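Local coordinates for putative acyl-CoA dehydrogenase (Burkholderia xenovorans, PDB 5JSC), which is a putative acyl-CoA dehydrogenase family flavoprotein that holds flavin-adenine dinucleotide at its subunit interfaces, its precise role not being established, at residues V281-S286 with Q355-M360; K288-G291 with D296-L299; Q292-G295 with L299-A302. All coordinates share one frame; numbering follows the deposited sequence.

Contact 1. Residues V281-S286 with Q355-M360. With FAD (flavin-adenine dinucleotide), chain T.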
loop_
_atom_site.group_PDB
_atom_site.type_symbol
_atom_site.label_atom_id
_atom_site.label_comp_id
_atom_site.label_asym_id
_atom_site.label_seq_id
_atom_site.Cartn_x
_atom_site.Cartn_y
_atom_site.Cartn_z
ATOM N N VAL C 281 -10.298 2.430 -19.369
ATOM C CA VAL C 281 -9.633 3.243 -20.379
ATOM C C VAL C 281 -10.661 3.902 -21.297
ATOM O O VAL C 281 -10.495 5.066 -21.680
ATOM C CB VAL C 281 -8.577 2.413 -21.147
ATOM C CG1 VAL C 281 -9.205 1.411 -22.124
ATOM C CG2 VAL C 281 -7.582 3.337 -21.862
ATOM N N ALA C 282 -11.746 3.195 -21.636
ATOM C CA ALA C 282 -12.774 3.809 -22.469
ATOM C C ALA C 282 -13.418 5.003 -21.773
ATOM O O ALA C 282 -13.693 6.024 -22.410
ATOM C CB ALA C 282 -13.832 2.779 -22.848
ATOM N N ARG C 283 -13.677 4.886 -20.467
ATOM C CA ARG C 283 -14.298 5.988 -19.736
ATOM C C ARG C 283 -13.335 7.158 -19.581
ATOM O O ARG C 283 -13.739 8.319 -19.717
ATOM C CB ARG C 283 -14.782 5.498 -18.373
ATOM C CG ARG C 283 -15.532 6.555 -17.566
ATOM C CD ARG C 283 -16.858 6.921 -18.231
ATOM N NE ARG C 283 -17.668 7.728 -17.319
ATOM C CZ ARG C 283 -18.979 7.918 -17.431
ATOM N NH1 ARG C 283 -19.657 7.365 -18.433
ATOM N NH2 ARG C 283 -19.615 8.654 -16.524
ATOM N N ALA C 284 -12.053 6.869 -19.334
ATOM C CA ALA C 284 -11.052 7.929 -19.265
ATOM C C ALA C 284 -10.997 8.714 -20.572
ATOM O O ALA C 284 -10.903 9.948 -20.569
ATOM C CB ALA C 284 -9.681 7.328 -18.934
ATOM N N ALA C 285 -11.077 8.013 -21.701
ATOM C CA ALA C 285 -10.978 8.666 -23.000
ATOM C C ALA C 285 -12.232 9.455 -23.347
ATOM O O ALA C 285 -12.144 10.478 -24.039
ATOM C CB ALA C 285 -10.703 7.623 -24.083
ATOM N N SER C 286 -13.401 9.003 -22.893
ATOM C CA SER C 286 -14.661 9.579 -23.341
ATOM C C SER C 286 -15.258 10.604 -22.385
ATOM O O SER C 286 -16.051 11.438 -22.836
ATOM C CB SER C 286 -15.699 8.478 -23.584
ATOM O OG SER C 286 -16.060 7.841 -22.371
ATOM N N GLN C 355 -14.061 3.655 -9.556
ATOM C CA GLN C 355 -13.796 5.045 -9.198
ATOM C C GLN C 355 -13.785 5.944 -10.430
ATOM O O GLN C 355 -14.296 7.076 -10.392
ATOM C CB GLN C 355 -12.471 5.139 -8.441
ATOM C CG GLN C 355 -12.279 6.431 -7.679
ATOM C CD GLN C 355 -13.187 6.558 -6.463
ATOM O OE1 GLN C 355 -13.894 5.619 -6.086
ATOM N NE2 GLN C 355 -13.152 7.725 -5.824
ATOM N N LEU C 356 -13.224 5.451 -11.540
ATOM C CA LEU C 356 -13.179 6.253 -12.761
ATOM C C LEU C 356 -14.577 6.559 -13.280
ATOM O O LEU C 356 -14.797 7.617 -13.892
ATOM C CB LEU C 356 -12.364 5.526 -13.842
ATOM C CG LEU C 356 -10.849 5.454 -13.638
ATOM C CD1 LEU C 356 -10.211 4.396 -14.546
ATOM C CD2 LEU C 356 -10.208 6.836 -13.858
ATOM N N TYR C 357 -15.535 5.663 -13.030
ATOM C CA TYR C 357 -16.904 5.859 -13.485
ATOM C C TYR C 357 -17.724 6.788 -12.598
ATOM O O TYR C 357 -18.855 7.116 -12.971
ATOM C CB TYR C 357 -17.624 4.516 -13.597
ATOM C CG TYR C 357 -17.572 3.988 -14.990
ATOM C CD1 TYR C 357 -16.510 3.201 -15.412
ATOM C CD2 TYR C 357 -18.560 4.313 -15.903
ATOM C CE1 TYR C 357 -16.447 2.736 -16.707
ATOM C CE2 TYR C 357 -18.509 3.843 -17.192
ATOM C CZ TYR C 357 -17.448 3.054 -17.587
ATOM O OH TYR C 357 -17.377 2.578 -18.883
ATOM N N GLY C 358 -17.200 7.219 -11.447
ATOM C CA GLY C 358 -17.992 8.084 -10.587
ATOM C C GLY C 358 -19.251 7.395 -10.093
ATOM O O GLY C 358 -19.256 6.198 -9.779
ATOM N N GLY C 359 -20.346 8.161 -10.033
ATOM C CA GLY C 359 -21.596 7.608 -9.535
ATOM C C GLY C 359 -22.050 6.387 -10.311
ATOM O O GLY C 359 -22.580 5.428 -9.735
ATOM N N MET C 360 -21.826 6.391 -11.627
ATOM C CA MET C 360 -22.196 5.248 -12.448
ATOM C C MET C 360 -21.448 3.987 -12.040
ATOM O O MET C 360 -21.922 2.876 -12.309
ATOM C CB MET C 360 -21.922 5.575 -13.912
ATOM C CG MET C 360 -22.520 4.614 -14.882
ATOM S SD MET C 360 -22.413 5.335 -16.519
ATOM C CE MET C 360 -23.610 6.660 -16.376
HETATM P PA FAD T . -17.093 12.302 -12.739
HETATM O O1A FAD T . -17.216 13.763 -12.475
HETATM O O2A FAD T . -17.201 11.880 -14.187
HETATM O O5B FAD T . -15.729 11.803 -12.116
HETATM C C5B FAD T . -15.291 10.452 -12.367
HETATM C C4B FAD T . -14.055 10.248 -11.530
HETATM O O4B FAD T . -13.022 11.134 -12.002
HETATM C C3B FAD T . -14.194 10.630 -10.063
HETATM O O3B FAD T . -14.856 9.631 -9.289
HETATM C C2B FAD T . -12.734 10.836 -9.655
HETATM O O2B FAD T . -12.130 9.591 -9.306
HETATM C C1B FAD T . -12.114 11.394 -10.947
HETATM N N9A FAD T . -11.830 12.827 -10.932
HETATM C C8A FAD T . -12.731 13.845 -10.767
HETATM N N7A FAD T . -12.217 15.043 -10.906
HETATM C C5A FAD T . -10.879 14.796 -11.177
HETATM C C6A FAD T . -9.795 15.651 -11.447
HETATM N N6A FAD T . -9.890 16.988 -11.474
HETATM N N1A FAD T . -8.594 15.083 -11.693
HETATM C C2A FAD T . -8.494 13.750 -11.662
HETATM N N3A FAD T . -9.446 12.845 -11.418
HETATM C C4A FAD T . -10.625 13.435 -11.188
HETATM N N1 FAD T . -25.287 14.403 -6.330
HETATM C C2 FAD T . -26.157 15.387 -5.963
HETATM O O2 FAD T . -26.163 16.497 -6.510
HETATM N N3 FAD T . -27.051 15.157 -4.948
HETATM C C4 FAD T . -27.164 13.992 -4.214
HETATM O O4 FAD T . -28.057 13.870 -3.386
HETATM C C4X FAD T . -26.226 12.968 -4.581
HETATM N N5 FAD T . -26.310 11.811 -3.979
HETATM C C5X FAD T . -25.532 10.770 -4.459
HETATM C C6 FAD T . -25.727 9.490 -3.935
HETATM C C7 FAD T . -25.060 8.388 -4.458
HETATM C C7M FAD T . -25.326 7.015 -3.894
HETATM C C8 FAD T . -24.161 8.569 -5.518
HETATM C C8M FAD T . -23.426 7.397 -6.120
HETATM C C9 FAD T . -23.952 9.844 -6.031
HETATM C C9A FAD T . -24.631 10.944 -5.516
HETATM N N10 FAD T . -24.519 12.228 -6.090
HETATM C C10 FAD T . -25.327 13.256 -5.665
HETATM C "C1'" FAD T . -23.614 12.433 -7.230
HETATM C "C2'" FAD T . -22.140 12.498 -6.843
HETATM O "O2'" FAD T . -21.853 13.715 -6.151
HETATM C "C3'" FAD T . -21.277 12.401 -8.102
HETATM O "O3'" FAD T . -21.414 11.070 -8.589
HETATM C "C4'" FAD T . -19.793 12.701 -7.888
HETATM O "O4'" FAD T . -19.623 14.097 -7.630
HETATM C "C5'" FAD T . -18.940 12.281 -9.068
HETATM O "O5'" FAD T . -19.471 12.912 -10.254
HETATM P P FAD T . -19.665 11.939 -11.527
HETATM O O1P FAD T . -20.467 10.737 -11.189
HETATM O O2P FAD T . -20.255 12.761 -12.637
HETATM O O3P FAD T . -18.183 11.497 -11.904
HETATM O O HOH W 1 -16.703 9.124 -15.083
#
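Arg283 and Tyr357 mark the nearest approach of the two backbones, 6.8 Å between their CA atoms, where the last turns of helix 250-286 pass the end of helix 332-356. Beyond Tyr357 the chain breaks from helical geometry at Gly358, which has positive phi, and enters a 3-10 segment at 359-360. The arginine chain runs across one face of the phenol ring. CB starts the overlap, 3.6 Å from Tyr357 CE1, and CG hangs over the ring centre in a CH-pi contact, 3.8 Å from the Tyr357 centroid and 4° off the ring normal. With CG anti to the backbone N, a bend at chi2 (67°) takes CD and the guanidinium toward the CE2-CD2 side, the guanidinium and ring planes being 26° apart. Past the ring, Arg283 NH1 comes 3.9 Å from Met360 SD, the two side chains crossing at about a right angle. A water lies in the guanidinium plane and accepts a hydrogen bond from Arg283 NE (2.8 Å); it donates in turn to Leu356 O (2.7 Å) and to FAD O2A (2.9 Å). The arginine thus reaches the cofactor diphosphate through one water, and its charge probably helps to balance the phosphates. A direct hydrogen bond runs from Gly359 N to FAD O1P (2.8 Å), while Gln355 O accepts one from the ribose hydroxyl O3B. Gln355 also bonds through its side chain to a second subunit. This glycine turn at a helix end, cradling the diphosphate, belongs to the FAD site of the helical C-terminal domain of the acyl-CoA dehydrogenase family.

Contact 2. Residues K288-G291 with D296-L299. With FAD (flavin-adenine dinucleotide), chain T.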
loop_
_atom_site.group_PDB
_atom_site.type_symbol
_atom_site.label_atom_id
_atom_site.label_comp_id
_atom_site.label_asym_id
_atom_site.label_seq_id
_atom_site.Cartn_x
_atom_site.Cartn_y
_atom_site.Cartn_z
ATOM N N LYS C 288 -15.810 13.787 -20.623
ATOM C CA LYS C 288 -15.386 15.179 -20.677
ATOM C C LYS C 288 -15.528 15.830 -19.305
ATOM O O LYS C 288 -16.529 15.637 -18.609
ATOM C CB LYS C 288 -16.218 15.946 -21.703
ATOM C CG LYS C 288 -16.083 15.425 -23.124
ATOM C CD LYS C 288 -16.955 16.258 -24.091
ATOM C CE LYS C 288 -16.919 15.722 -25.508
ATOM N NZ LYS C 288 -17.694 14.460 -25.644
ATOM N N MET C 289 -14.509 16.591 -18.911
ATOM C CA MET C 289 -14.540 17.320 -17.650
ATOM C C MET C 289 -13.418 18.344 -17.647
ATOM O O MET C 289 -12.342 18.112 -18.215
ATOM C CB MET C 289 -14.388 16.388 -16.442
ATOM C CG MET C 289 -13.178 15.459 -16.534
ATOM S SD MET C 289 -12.698 14.684 -14.971
ATOM C CE MET C 289 -14.169 13.717 -14.601
ATOM N N PHE C 290 -13.689 19.473 -16.993
ATOM C CA PHE C 290 -12.696 20.526 -16.787
ATOM C C PHE C 290 -12.033 20.937 -18.099
ATOM O O PHE C 290 -10.829 21.208 -18.155
ATOM C CB PHE C 290 -11.657 20.092 -15.753
ATOM C CG PHE C 290 -12.256 19.735 -14.424
ATOM C CD1 PHE C 290 -12.697 20.733 -13.560
ATOM C CD2 PHE C 290 -12.402 18.406 -14.046
ATOM C CE1 PHE C 290 -13.257 20.416 -12.342
ATOM C CE2 PHE C 290 -12.960 18.078 -12.815
ATOM C CZ PHE C 290 -13.393 19.088 -11.966
ATOM N N GLY C 291 -12.833 21.002 -19.162
ATOM C CA GLY C 291 -12.358 21.472 -20.448
ATOM C C GLY C 291 -11.524 20.482 -21.218
ATOM O O GLY C 291 -10.973 20.832 -22.267
ATOM N N ASP C 296 -6.937 12.960 -19.589
ATOM C CA ASP C 296 -5.872 13.947 -19.716
ATOM C C ASP C 296 -5.212 14.282 -18.384
ATOM O O ASP C 296 -4.153 14.927 -18.375
ATOM C CB ASP C 296 -6.417 15.226 -20.359
ATOM C CG ASP C 296 -6.762 15.034 -21.821
ATOM O OD1 ASP C 296 -5.885 14.560 -22.582
ATOM O OD2 ASP C 296 -7.910 15.331 -22.205
ATOM N N PHE C 297 -5.809 13.876 -17.268
ATOM C CA PHE C 297 -5.253 14.188 -15.960
ATOM C C PHE C 297 -4.193 13.172 -15.561
ATOM O O PHE C 297 -4.369 11.968 -15.772
ATOM C CB PHE C 297 -6.352 14.198 -14.906
ATOM C CG PHE C 297 -7.229 15.406 -14.949
ATOM C CD1 PHE C 297 -6.733 16.648 -14.590
ATOM C CD2 PHE C 297 -8.563 15.296 -15.305
ATOM C CE1 PHE C 297 -7.546 17.759 -14.600
ATOM C CE2 PHE C 297 -9.391 16.413 -15.313
ATOM C CZ PHE C 297 -8.876 17.649 -14.961
ATOM N N GLN C 298 -3.114 13.656 -14.931
ATOM C CA GLN C 298 -2.044 12.746 -14.503
ATOM C C GLN C 298 -2.553 11.657 -13.575
ATOM O O GLN C 298 -2.080 10.519 -13.644
ATOM C CB GLN C 298 -0.918 13.495 -13.791
ATOM C CG GLN C 298 -0.061 14.360 -14.665
ATOM C CD GLN C 298 1.236 14.717 -13.972
ATOM O OE1 GLN C 298 1.289 14.834 -12.741
ATOM N NE2 GLN C 298 2.298 14.861 -14.746
ATOM N N LEU C 299 -3.455 11.994 -12.646
ATOM C CA LEU C 299 -3.913 10.972 -11.702
ATOM C C LEU C 299 -4.598 9.836 -12.438
ATOM O O LEU C 299 -4.410 8.663 -12.097
ATOM C CB LEU C 299 -4.854 11.578 -10.655
ATOM C CG LEU C 299 -4.209 12.428 -9.554
ATOM C CD1 LEU C 299 -5.286 13.008 -8.640
ATOM C CD2 LEU C 299 -3.215 11.614 -8.742
HETATM P PA FAD T . -17.093 12.302 -12.739
HETATM O O1A FAD T . -17.216 13.763 -12.475
HETATM O O2A FAD T . -17.201 11.880 -14.187
HETATM O O5B FAD T . -15.729 11.803 -12.116
HETATM C C5B FAD T . -15.291 10.452 -12.367
HETATM C C4B FAD T . -14.055 10.248 -11.530
HETATM O O4B FAD T . -13.022 11.134 -12.002
HETATM C C3B FAD T . -14.194 10.630 -10.063
HETATM O O3B FAD T . -14.856 9.631 -9.289
HETATM C C2B FAD T . -12.734 10.836 -9.655
HETATM O O2B FAD T . -12.130 9.591 -9.306
HETATM C C1B FAD T . -12.114 11.394 -10.947
HETATM N N9A FAD T . -11.830 12.827 -10.932
HETATM C C8A FAD T . -12.731 13.845 -10.767
HETATM N N7A FAD T . -12.217 15.043 -10.906
HETATM C C5A FAD T . -10.879 14.796 -11.177
HETATM C C6A FAD T . -9.795 15.651 -11.447
HETATM N N6A FAD T . -9.890 16.988 -11.474
HETATM N N1A FAD T . -8.594 15.083 -11.693
HETATM C C2A FAD T . -8.494 13.750 -11.662
HETATM N N3A FAD T . -9.446 12.845 -11.418
HETATM C C4A FAD T . -10.625 13.435 -11.188
HETATM N N1 FAD T . -25.287 14.403 -6.330
HETATM C C2 FAD T . -26.157 15.387 -5.963
HETATM O O2 FAD T . -26.163 16.497 -6.510
HETATM N N3 FAD T . -27.051 15.157 -4.948
HETATM C C4 FAD T . -27.164 13.992 -4.214
HETATM O O4 FAD T . -28.057 13.870 -3.386
HETATM C C4X FAD T . -26.226 12.968 -4.581
HETATM N N5 FAD T . -26.310 11.811 -3.979
HETATM C C5X FAD T . -25.532 10.770 -4.459
HETATM C C6 FAD T . -25.727 9.490 -3.935
HETATM C C7 FAD T . -25.060 8.388 -4.458
HETATM C C7M FAD T . -25.326 7.015 -3.894
HETATM C C8 FAD T . -24.161 8.569 -5.518
HETATM C C8M FAD T . -23.426 7.397 -6.120
HETATM C C9 FAD T . -23.952 9.844 -6.031
HETATM C C9A FAD T . -24.631 10.944 -5.516
HETATM N N10 FAD T . -24.519 12.228 -6.090
HETATM C C10 FAD T . -25.327 13.256 -5.665
HETATM C "C1'" FAD T . -23.614 12.433 -7.230
HETATM C "C2'" FAD T . -22.140 12.498 -6.843
HETATM O "O2'" FAD T . -21.853 13.715 -6.151
HETATM C "C3'" FAD T . -21.277 12.401 -8.102
HETATM O "O3'" FAD T . -21.414 11.070 -8.589
HETATM C "C4'" FAD T . -19.793 12.701 -7.888
HETATM O "O4'" FAD T . -19.623 14.097 -7.630
HETATM C "C5'" FAD T . -18.940 12.281 -9.068
HETATM O "O5'" FAD T . -19.471 12.912 -10.254
HETATM P P FAD T . -19.665 11.939 -11.527
HETATM O O1P FAD T . -20.467 10.737 -11.189
HETATM O O2P FAD T . -20.255 12.761 -12.637
HETATM O O3P FAD T . -18.183 11.497 -11.904
#
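The adenine amino nitrogen N6A of FAD lies 3.5 Å from Phe290 CE2 and 3.7 Å from Phe297 CZ, bordered by two rings that also touch each other. Between the rings the nearest atoms are Phe290 CD2 and Phe297 CZ, 3.7 Å apart. Their centroids are separated by 5.8 Å and their planes stand at 80°, an oblique pairing in which Phe290 CB lies in the plane of the Phe297 ring, at its edge. One face of Phe297 is turned to the adenine: N1A of FAD sits above it, displaced toward the rim and 3.5 Å from Phe297 CG. Met289 comes to the same ring by a Met-aromatic contact; its SD lies 3.7 Å from Phe297 CE2 and approaches obliquely, 73° off the ring normal through the centroid. A bend at chi3 (62°) then swings the methyl group on to the cofactor, placing Met289 CE 3.5 Å from FAD O5B. Phe290 and Gly291, both with positive phi, form the two-residue turn of the hairpin between strands 288-289 and 292-293, its backbone angles close to type I'. Phe297 is the N-cap residue of helix 298-325. Phe290 N is hydrogen-bonded to Asp154 OD2 of the second subunit, and Gln298 NE2 to N1A of another bound FAD. No hydrogen bond joins the two segments. Their cohesion is therefore apolar, and Met289, Phe290 and Phe297 probably hold this cofactor's adenine mainly through dispersion and shape, one ring covering a face of the base and the other lying by its amino group.

Contact 3. Residues Q292-G295 with L299-A302. With FAD (flavin-adenine dinucleotide), chain T.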
loop_
_atom_site.group_PDB
_atom_site.type_symbol
_atom_site.label_atom_id
_atom_site.label_comp_id
_atom_site.label_asym_id
_atom_site.label_seq_id
_atom_site.Cartn_x
_atom_site.Cartn_y
_atom_site.Cartn_z
ATOM N N GLN C 292 -11.403 19.255 -20.722
ATOM C CA GLN C 292 -10.629 18.222 -21.390
ATOM C C GLN C 292 -11.314 16.883 -21.146
ATOM O O GLN C 292 -12.546 16.831 -21.072
ATOM C CB GLN C 292 -9.184 18.249 -20.900
ATOM C CG GLN C 292 -9.001 18.099 -19.394
ATOM C CD GLN C 292 -7.545 18.247 -18.976
ATOM O OE1 GLN C 292 -6.742 18.873 -19.675
ATOM N NE2 GLN C 292 -7.194 17.656 -17.844
ATOM N N THR C 293 -10.560 15.793 -21.044
ATOM C CA THR C 293 -11.148 14.507 -20.696
ATOM C C THR C 293 -10.503 13.994 -19.419
ATOM O O THR C 293 -9.413 14.428 -19.034
ATOM C CB THR C 293 -10.976 13.448 -21.797
ATOM O OG1 THR C 293 -9.583 13.144 -21.948
ATOM C CG2 THR C 293 -11.558 13.925 -23.119
ATOM N N LEU C 294 -11.208 13.066 -18.766
ATOM C CA LEU C 294 -10.692 12.438 -17.555
ATOM C C LEU C 294 -9.293 11.864 -17.782
ATOM O O LEU C 294 -8.411 11.974 -16.918
ATOM C CB LEU C 294 -11.679 11.358 -17.103
ATOM C CG LEU C 294 -11.341 10.477 -15.895
ATOM C CD1 LEU C 294 -11.068 11.336 -14.659
ATOM C CD2 LEU C 294 -12.482 9.503 -15.636
ATOM N N GLY C 295 -9.062 11.270 -18.956
ATOM C CA GLY C 295 -7.769 10.678 -19.260
ATOM C C GLY C 295 -6.634 11.667 -19.437
ATOM O O GLY C 295 -5.471 11.255 -19.443
ATOM N N LEU C 299 -3.455 11.994 -12.646
ATOM C CA LEU C 299 -3.913 10.972 -11.702
ATOM C C LEU C 299 -4.598 9.836 -12.438
ATOM O O LEU C 299 -4.410 8.663 -12.097
ATOM C CB LEU C 299 -4.854 11.578 -10.655
ATOM C CG LEU C 299 -4.209 12.428 -9.554
ATOM C CD1 LEU C 299 -5.286 13.008 -8.640
ATOM C CD2 LEU C 299 -3.215 11.614 -8.742
ATOM N N THR C 300 -5.359 10.161 -13.487
ATOM C CA THR C 300 -6.003 9.127 -14.289
ATOM C C THR C 300 -4.966 8.299 -15.025
ATOM O O THR C 300 -5.049 7.068 -15.055
ATOM C CB THR C 300 -6.966 9.766 -15.290
ATOM O OG1 THR C 300 -7.891 10.601 -14.579
ATOM C CG2 THR C 300 -7.728 8.697 -16.074
ATOM N N GLN C 301 -3.987 8.965 -15.635
ATOM C CA GLN C 301 -2.952 8.244 -16.371
ATOM C C GLN C 301 -2.179 7.297 -15.463
ATOM O O GLN C 301 -1.891 6.156 -15.848
ATOM C CB GLN C 301 -2.023 9.243 -17.047
ATOM C CG GLN C 301 -2.753 10.039 -18.109
ATOM C CD GLN C 301 -1.918 11.122 -18.715
ATOM O OE1 GLN C 301 -0.763 11.302 -18.358
ATOM N NE2 GLN C 301 -2.500 11.856 -19.650
ATOM N N ALA C 302 -1.837 7.749 -14.252
ATOM C CA ALA C 302 -1.102 6.898 -13.324
ATOM C C ALA C 302 -1.964 5.747 -12.829
ATOM O O ALA C 302 -1.465 4.634 -12.612
ATOM C CB ALA C 302 -0.588 7.737 -12.153
HETATM P PA FAD T . -17.093 12.302 -12.739
HETATM O O1A FAD T . -17.216 13.763 -12.475
HETATM O O2A FAD T . -17.201 11.880 -14.187
HETATM O O5B FAD T . -15.729 11.803 -12.116
HETATM C C5B FAD T . -15.291 10.452 -12.367
HETATM C C4B FAD T . -14.055 10.248 -11.530
HETATM O O4B FAD T . -13.022 11.134 -12.002
HETATM C C3B FAD T . -14.194 10.630 -10.063
HETATM O O3B FAD T . -14.856 9.631 -9.289
HETATM C C2B FAD T . -12.734 10.836 -9.655
HETATM O O2B FAD T . -12.130 9.591 -9.306
HETATM C C1B FAD T . -12.114 11.394 -10.947
HETATM N N9A FAD T . -11.830 12.827 -10.932
HETATM C C8A FAD T . -12.731 13.845 -10.767
HETATM N N7A FAD T . -12.217 15.043 -10.906
HETATM C C5A FAD T . -10.879 14.796 -11.177
HETATM C C6A FAD T . -9.795 15.651 -11.447
HETATM N N6A FAD T . -9.890 16.988 -11.474
HETATM N N1A FAD T . -8.594 15.083 -11.693
HETATM C C2A FAD T . -8.494 13.750 -11.662
HETATM N N3A FAD T . -9.446 12.845 -11.418
HETATM C C4A FAD T . -10.625 13.435 -11.188
HETATM N N1 FAD T . -25.287 14.403 -6.330
HETATM C C2 FAD T . -26.157 15.387 -5.963
HETATM O O2 FAD T . -26.163 16.497 -6.510
HETATM N N3 FAD T . -27.051 15.157 -4.948
HETATM C C4 FAD T . -27.164 13.992 -4.214
HETATM O O4 FAD T . -28.057 13.870 -3.386
HETATM C C4X FAD T . -26.226 12.968 -4.581
HETATM N N5 FAD T . -26.310 11.811 -3.979
HETATM C C5X FAD T . -25.532 10.770 -4.459
HETATM C C6 FAD T . -25.727 9.490 -3.935
HETATM C C7 FAD T . -25.060 8.388 -4.458
HETATM C C7M FAD T . -25.326 7.015 -3.894
HETATM C C8 FAD T . -24.161 8.569 -5.518
HETATM C C8M FAD T . -23.426 7.397 -6.120
HETATM C C9 FAD T . -23.952 9.844 -6.031
HETATM C C9A FAD T . -24.631 10.944 -5.516
HETATM N N10 FAD T . -24.519 12.228 -6.090
HETATM C C10 FAD T . -25.327 13.256 -5.665
HETATM C "C1'" FAD T . -23.614 12.433 -7.230
HETATM C "C2'" FAD T . -22.140 12.498 -6.843
HETATM O "O2'" FAD T . -21.853 13.715 -6.151
HETATM C "C3'" FAD T . -21.277 12.401 -8.102
HETATM O "O3'" FAD T . -21.414 11.070 -8.589
HETATM C "C4'" FAD T . -19.793 12.701 -7.888
HETATM O "O4'" FAD T . -19.623 14.097 -7.630
HETATM C "C5'" FAD T . -18.940 12.281 -9.068
HETATM O "O5'" FAD T . -19.471 12.912 -10.254
HETATM P P FAD T . -19.665 11.939 -11.527
HETATM O O1P FAD T . -20.467 10.737 -11.189
HETATM O O2P FAD T . -20.255 12.761 -12.637
HETATM O O3P FAD T . -18.183 11.497 -11.904
#
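Leu294 and Thr300 cross at about a right angle, and they do so where the backbones come nearest, Gly295 CA and Thr300 CA lying 5.5 Å apart. The threonine side chain points at the 3-10 turn with both branches. Its chi1 of -55° sets OG1 beside its own backbone N and CG2 beside its carbonyl carbon, giving the two groups different targets. OG1 donates a hydrogen bond of 2.8 Å to Leu294 O, approaching from above the carbonyl plane, 46° out of it, and so not along a lone pair. CG2 packs 3.8 Å from Gly295 CA. Leu294 in turn brings a methyl against the threonine hydroxyl: its CD1 is 3.3 Å from Thr300 OG1 and likewise 3.3 Å from the ribose oxygen O4B of FAD, inserting a methyl between hydroxyl and sugar. Gln301 approaches the next carbonyl differently. Extended beyond CG, it passes alongside Gly295, with CG 3.3 Å from Gly295 O, and NE2 donates to that same oxygen at 3.0 Å. This bond lies in the carbonyl plane and close to the amide plane of Gln301, with an angle at hydrogen of 152°. Successive carbonyls of the 3-10 turn are thus each met by a side-chain donor from the first turn of helix 298-325. On its other flank the turn is tied to helix 250-286 through a backbone bond between Gly295 and Ala284, while Leu294 and Thr300 both pack on Leu356 of helix 332-356. Gln301 also touches Leu390 of the third subunit. In chemical terms, two side-chain donors satisfy consecutive backbone oxygens in a largely buried setting, which probably fixes the turn on the helix and with it the position of the Leu294 methyl against the ribose.

All three contacts gather on one side of the chain's centre, far out from it, in the C-terminal domain, and each touches FAD. Along the chain, contacts 2 and 3 are nested inside the loop closed by contact 1, which pairs helix 250-286 with the end of helix 332-356. Contacts 2 and 3 have centres about 5 Å apart and share Leu299 of helix 298-325 and the two-stranded hairpin 288-289/292-293; the centre of contact 1 is about 11 and 10 Å from theirs. Contact 1 lies mainly by the diphosphate, contact 2 mainly by the adenine and contact 3 mainly by the ribose, so the region linking helices 250-286 and 298-325 forms part of a pocket that the second subunit also lines.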